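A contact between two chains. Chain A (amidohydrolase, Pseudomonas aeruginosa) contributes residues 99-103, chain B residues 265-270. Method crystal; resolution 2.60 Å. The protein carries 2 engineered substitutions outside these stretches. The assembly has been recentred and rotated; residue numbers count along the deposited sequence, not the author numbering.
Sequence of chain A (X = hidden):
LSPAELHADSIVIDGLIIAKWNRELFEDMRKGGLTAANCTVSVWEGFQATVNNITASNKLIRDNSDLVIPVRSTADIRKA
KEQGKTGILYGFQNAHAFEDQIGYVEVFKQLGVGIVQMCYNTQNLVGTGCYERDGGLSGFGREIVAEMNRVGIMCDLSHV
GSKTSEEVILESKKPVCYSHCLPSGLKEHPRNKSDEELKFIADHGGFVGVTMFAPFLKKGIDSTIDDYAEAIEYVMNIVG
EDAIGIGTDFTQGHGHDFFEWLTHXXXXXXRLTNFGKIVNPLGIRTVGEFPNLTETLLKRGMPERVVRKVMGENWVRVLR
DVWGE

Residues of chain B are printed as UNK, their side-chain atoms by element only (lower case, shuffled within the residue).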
# COMPACT_ATOMS: atom_id res chain seq x y z
N GLU A 99 1.44 -0.93 8.79
CA GLU A 99 0.83 -1.94 7.92
C GLU A 99 -0.63 -1.55 7.65
O GLU A 99 -0.90 -0.44 7.18
CB GLU A 99 0.96 -3.33 8.55
CG GLU A 99 2.40 -3.84 8.54
CD GLU A 99 2.57 -5.27 9.06
OE1 GLU A 99 3.72 -5.76 9.03
OE2 GLU A 99 1.58 -5.89 9.50
N ASP A 100 -1.59 -2.44 7.93
CA ASP A 100 -2.99 -2.11 7.68
C ASP A 100 -3.78 -2.00 8.97
O ASP A 100 -5.01 -2.05 8.97
CB ASP A 100 -3.64 -3.16 6.79
CG ASP A 100 -3.64 -4.53 7.41
OD1 ASP A 100 -4.36 -5.42 6.91
OD2 ASP A 100 -2.91 -4.73 8.41
N GLN A 101 -3.08 -1.83 10.08
CA GLN A 101 -3.73 -1.71 11.36
C GLN A 101 -3.67 -0.29 11.88
O GLN A 101 -2.59 0.29 11.97
CB GLN A 101 -3.05 -2.65 12.36
CG GLN A 101 -2.97 -4.07 11.85
CD GLN A 101 -4.33 -4.62 11.51
OE1 GLN A 101 -5.22 -4.69 12.37
NE2 GLN A 101 -4.52 -5.02 10.26
N ILE A 102 -4.83 0.27 12.21
CA ILE A 102 -4.90 1.63 12.74
C ILE A 102 -4.57 1.54 14.23
O ILE A 102 -4.30 2.54 14.89
CB ILE A 102 -6.33 2.22 12.57
CG1 ILE A 102 -6.71 2.24 11.08
CG2 ILE A 102 -6.38 3.65 13.12
CD1 ILE A 102 -8.13 2.74 10.82
N GLY A 103 -4.58 0.31 14.74
CA GLY A 103 -4.27 0.07 16.13
C GLY A 103 -2.79 0.19 16.44
O GLY A 103 -2.42 0.37 17.60
N UNK B 265 -12.98 -1.45 5.11
CA UNK B 265 -11.61 -1.43 4.63
C UNK B 265 -10.67 -2.24 5.51
O UNK B 265 -10.81 -2.26 6.74
o UNK B 265 -9.63 -0.55 2.69
c UNK B 265 -9.74 0.07 3.78
c UNK B 265 -11.08 0.01 4.51
o UNK B 265 -8.79 0.72 4.28
N UNK B 266 -9.73 -2.92 4.87
CA UNK B 266 -8.77 -3.74 5.59
C UNK B 266 -9.51 -4.81 6.40
O UNK B 266 -8.91 -5.51 7.22
c UNK B 266 -7.19 -1.74 5.83
n UNK B 266 -6.31 -0.55 3.13
c UNK B 266 -5.41 -1.13 4.17
c UNK B 266 -6.08 -2.25 4.95
c UNK B 266 -7.93 -2.87 6.52
N UNK B 267 -10.82 -4.91 6.16
CA UNK B 267 -11.64 -5.88 6.86
C UNK B 267 -12.20 -5.46 8.21
O UNK B 267 -12.85 -6.26 8.87
N UNK B 268 -11.99 -4.21 8.62
CA UNK B 268 -12.49 -3.77 9.93
C UNK B 268 -12.67 -2.26 10.10
O UNK B 268 -13.36 -1.82 11.02
c UNK B 268 -7.86 -2.00 10.82
c UNK B 268 -7.96 -3.21 10.16
c UNK B 268 -8.92 -1.52 11.57
c UNK B 268 -9.14 -3.94 10.25
o UNK B 268 -6.71 -1.25 10.70
c UNK B 268 -10.09 -2.26 11.66
c UNK B 268 -10.22 -3.48 10.99
c UNK B 268 -11.53 -4.24 11.02
N UNK B 269 -12.05 -1.48 9.22
CA UNK B 269 -12.10 -0.02 9.29
C UNK B 269 -13.43 0.63 8.90
O UNK B 269 -14.48 0.29 9.44
c UNK B 269 -10.95 0.57 8.47
N UNK B 270 -13.37 1.57 7.96
CA UNK B 270 -14.56 2.29 7.51
C UNK B 270 -15.42 1.46 6.54
O UNK B 270 -14.89 0.73 5.70
c UNK B 270 -12.92 4.57 4.81
n UNK B 270 -9.64 3.05 4.17
c UNK B 270 -14.13 3.61 6.85
c UNK B 270 -10.86 3.50 3.94
n UNK B 270 -11.55 4.07 4.93
c UNK B 270 -13.93 3.54 5.33
n UNK B 270 -11.40 3.36 2.74
O HOH W 1 -6.56 -6.75 8.12

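Position 265 of chain B carries two side-chain carbons, the second bearing two oxygens, and none of these atoms comes within 6 Å of the chain A stretch. A carboxylate on so short a stem is aspartate, Asp B265. Its place is structural: its backbone O accepts hydrogen bonds from the backbone N atoms of positions 268 and 269, at 3.0 and 2.9 Å.

Position 266 has four carbons in a row ending in nitrogen, and one of these carbons lies against CB of Asp A100; the unbranched chain with its terminal nitrogen is the mark of lysine. In Lys B266 the CA-to-CB bond points toward chain A, but the end of the side chain leads away, and NZ forms a salt bridge with OD2 of Asp B265 at 3.0 Å. The aliphatic part is left for the neighbour: CD lies 3.2 Å from CB of Asp A100, a tight contact that a long, flexible chain can make while its charge is satisfied elsewhere.

Position 267 has no side-chain atoms, so it is glycine; it also touches nothing in the chain A stretch. With phi/psi of 86/5°, a CB would be jammed against the carbonyl O of Lys B266; the backbone of Gly B267 by itself calls for this residue.

Position 268 shows one carbon, then a ring of six carbons bearing an oxygen, which reaches the chain A backbone. This is tyrosine. The OH of Tyr B268 donates to the O of Asp A100 at 2.6 Å and accepts from the N of Ile A102 at 2.9 Å, both partners lying at the ring edge near its plane. A phenol suits the site because one oxygen can both give and receive a hydrogen bond.

Position 269 has a single side-chain carbon, which faces CD1 of Ile A102: alanine. CB of Ala B269 meets that CD1 at 4.3 Å, its lone methyl supplying apolar surface without adding a polar group.

Position 270 has three carbons, a nitrogen, then a carbon carrying two more nitrogens, and nothing of it reaches the chain A stretch. The guanidinium identifies arginine. In Arg B270, NH2 lies 2.5 Å from OD2 of Asp B265 in a salt bridge, and the backbone O accepts from the N of Asp B265 at 3.0 Å.

The contact therefore rests on a braced loop that presents a tyrosine to the backbone O of Asp A100 and the backbone N of Ile A102. Ile A102 adds apolar packing, and water 1 links the stretches, donating to OD1 of Asp A100 and to O of Lys B266, each at 2.8 Å.

Chain B (265-270) DKGYAR
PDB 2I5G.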